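Local coordinates for acyl-CoA dehydrogenase family protein (Porphyromonas gingivalis, PDB 2OKU) that probably acts as an FAD-dependent acyl-CoA dehydrogenase, of which this chain is the helical C-terminal domain, at residues Q23-K28 against A84-D89. Sequence-based numbering, arbitrary orientation.
Sequences QQTEVK and AANDDD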
loop_
_atom_site.group_PDB
_atom_site.type_symbol
_atom_site.label_atom_id
_atom_site.label_comp_id
_atom_site.label_asym_id
_atom_site.label_seq_id
_atom_site.Cartn_x
_atom_site.Cartn_y
_atom_site.Cartn_z
ATOM N N GLN A 23 2.391 3.454 15.677
ATOM C CA GLN A 23 2.823 4.825 15.955
ATOM C C GLN A 23 3.895 4.902 17.058
ATOM O O GLN A 23 4.461 5.971 17.282
ATOM C CB GLN A 23 1.633 5.709 16.327
ATOM C CG GLN A 23 0.794 6.180 15.105
ATOM C CD GLN A 23 1.515 7.296 14.351
ATOM O OE1 GLN A 23 2.027 8.224 14.977
ATOM N NE2 GLN A 23 1.557 7.215 13.014
ATOM N N GLN A 24 4.144 3.793 17.750
ATOM C CA GLN A 24 5.191 3.732 18.784
ATOM C C GLN A 24 6.546 3.304 18.223
ATOM O O GLN A 24 7.526 3.229 18.966
ATOM C CB GLN A 24 4.780 2.779 19.908
ATOM C CG GLN A 24 3.426 3.059 20.533
ATOM C CD GLN A 24 3.321 4.433 21.120
ATOM O OE1 GLN A 24 4.303 4.984 21.621
ATOM N NE2 GLN A 24 2.118 5.004 21.078
ATOM N N THR A 25 6.593 2.986 16.927
ATOM C CA THR A 25 7.806 2.611 16.253
ATOM C C THR A 25 8.734 3.799 16.231
ATOM O O THR A 25 8.333 4.895 15.835
ATOM C CB THR A 25 7.553 2.222 14.797
ATOM O OG1 THR A 25 6.468 1.304 14.747
ATOM C CG2 THR A 25 8.795 1.602 14.157
ATOM N N GLU A 26 9.968 3.571 16.658
ATOM C CA GLU A 26 10.994 4.610 16.638
ATOM C C GLU A 26 11.484 4.704 15.208
ATOM O O GLU A 26 11.931 3.702 14.653
ATOM C CB GLU A 26 12.135 4.219 17.592
ATOM C CG GLU A 26 13.359 5.118 17.517
ATOM C CD GLU A 26 14.447 4.781 18.541
ATOM O OE1 GLU A 26 14.947 3.620 18.556
ATOM O OE2 GLU A 26 14.826 5.700 19.313
ATOM N N VAL A 27 11.359 5.875 14.579
ATOM C CA VAL A 27 11.818 6.039 13.206
ATOM C C VAL A 27 12.877 7.152 13.141
ATOM O O VAL A 27 12.954 8.013 14.015
ATOM C CB VAL A 27 10.644 6.308 12.207
ATOM C CG1 VAL A 27 9.635 5.191 12.290
ATOM C CG2 VAL A 27 9.986 7.662 12.463
ATOM N N LYS A 28 13.685 7.121 12.105
ATOM C CA LYS A 28 14.666 8.172 11.882
ATOM C C LYS A 28 13.941 9.449 11.446
ATOM O O LYS A 28 12.803 9.368 10.983
ATOM C CB LYS A 28 15.656 7.732 10.825
ATOM C CG LYS A 28 16.648 6.679 11.359
ATOM C CD LYS A 28 17.703 6.304 10.331
ATOM C CE LYS A 28 18.579 7.525 9.938
ATOM N NZ LYS A 28 19.933 7.152 9.388
ATOM N N ALA A 84 8.021 -0.850 6.260
ATOM C CA ALA A 84 8.944 -1.342 5.240
ATOM C C ALA A 84 10.086 -0.356 4.975
ATOM O O ALA A 84 11.255 -0.764 4.867
ATOM C CB ALA A 84 8.208 -1.675 3.953
ATOM N N ALA A 85 9.751 0.934 4.868
ATOM C CA ALA A 85 10.746 1.986 4.646
ATOM C C ALA A 85 11.640 2.210 5.859
ATOM O O ALA A 85 12.790 2.610 5.708
ATOM C CB ALA A 85 10.061 3.313 4.237
ATOM N N ASN A 86 11.122 1.973 7.060
ATOM C CA ASN A 86 11.953 2.031 8.264
ATOM C C ASN A 86 13.005 0.916 8.265
ATOM O O ASN A 86 14.158 1.119 8.660
ATOM C CB ASN A 86 11.050 1.944 9.501
ATOM C CG ASN A 86 11.815 2.042 10.803
ATOM O OD1 ASN A 86 12.553 2.997 11.025
ATOM N ND2 ASN A 86 11.629 1.051 11.686
ATOM N N ASP A 87 12.611 -0.267 7.811
ATOM C CA ASP A 87 13.533 -1.392 7.700
ATOM C C ASP A 87 14.547 -1.199 6.566
ATOM O O ASP A 87 15.692 -1.625 6.698
ATOM C CB ASP A 87 12.763 -2.695 7.498
ATOM C CG ASP A 87 12.080 -3.175 8.766
ATOM O OD1 ASP A 87 12.365 -2.645 9.872
ATOM O OD2 ASP A 87 11.227 -4.076 8.653
ATOM N N ASP A 88 14.144 -0.555 5.476
ATOM C CA ASP A 88 15.056 -0.239 4.360
ATOM C C ASP A 88 14.709 1.100 3.736
ATOM O O ASP A 88 13.733 1.203 2.991
ATOM C CB ASP A 88 15.023 -1.333 3.285
ATOM C CG ASP A 88 16.107 -1.144 2.207
ATOM O OD1 ASP A 88 16.663 -0.023 2.054
ATOM O OD2 ASP A 88 16.438 -2.147 1.521
ATOM N N ASP A 89 15.519 2.112 4.026
ATOM C CA ASP A 89 15.247 3.491 3.597
ATOM C C ASP A 89 15.257 3.625 2.068
ATOM O O ASP A 89 14.763 4.617 1.549
ATOM C CB ASP A 89 16.255 4.465 4.253
ATOM C CG ASP A 89 16.064 5.920 3.814
ATOM O OD1 ASP A 89 15.101 6.582 4.282
ATOM O OD2 ASP A 89 16.888 6.406 3.002
HETATM O O HOH W 1 12.568 0.930 14.651
HETATM O O HOH W 2 13.362 5.332 10.155
#
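At one end of the helical C-terminal domain, the last turn of helix 58-87 meets the extended loop that joins helix 13-22 to helix 32-53, and Asn-86 carries the contact by way of two waters. Its CG lies anti to the backbone N (chi1 -178°), which sends the carboxamide out from the helix to the backbone of Glu-26 to Lys-28. No direct hydrogen bond crosses the gap: OD1 of Asn-86 remains 3.7 Å from O of Glu-26, a pair of acceptors that cannot bond to each other. Water resolves the mismatch. One molecule accepts from ND2 of Asn-86 at 3.1 Å and donates to O of Glu-26 at 2.8 Å. A second donates to OD1 of Asn-86 at 2.6 Å and accepts from N of Lys-28 at 2.7 Å. An amide suits this place because it offers both a donor and an acceptor, and the two bridges, one at each end of the group, are consistent with the way round it is modelled.

Two methyls touch the carboxamide beside the waters. CG1 of Val-27 comes within 3.9 Å of OD1 of Asn-86, the two side chains crossing at a slant, while the methyl CG2 of Thr-25 rests 3.8 Å from ND2 of Asn-86. The branched residues present methyls here; the hydroxyl OG1 of Thr-25 hydrogen-bonds to O of Tyr-22, at the end of helix 13-22. Val-27 also packs on Met-82 and Lys-35, and Thr-25 on Leu-83, so the loop packs on helices 32-53 and 58-87. With none of the touching residues buried, this is a surface contact, a water-mediated meeting of an interhelical loop with a helix C-terminus in an all-helical bundle.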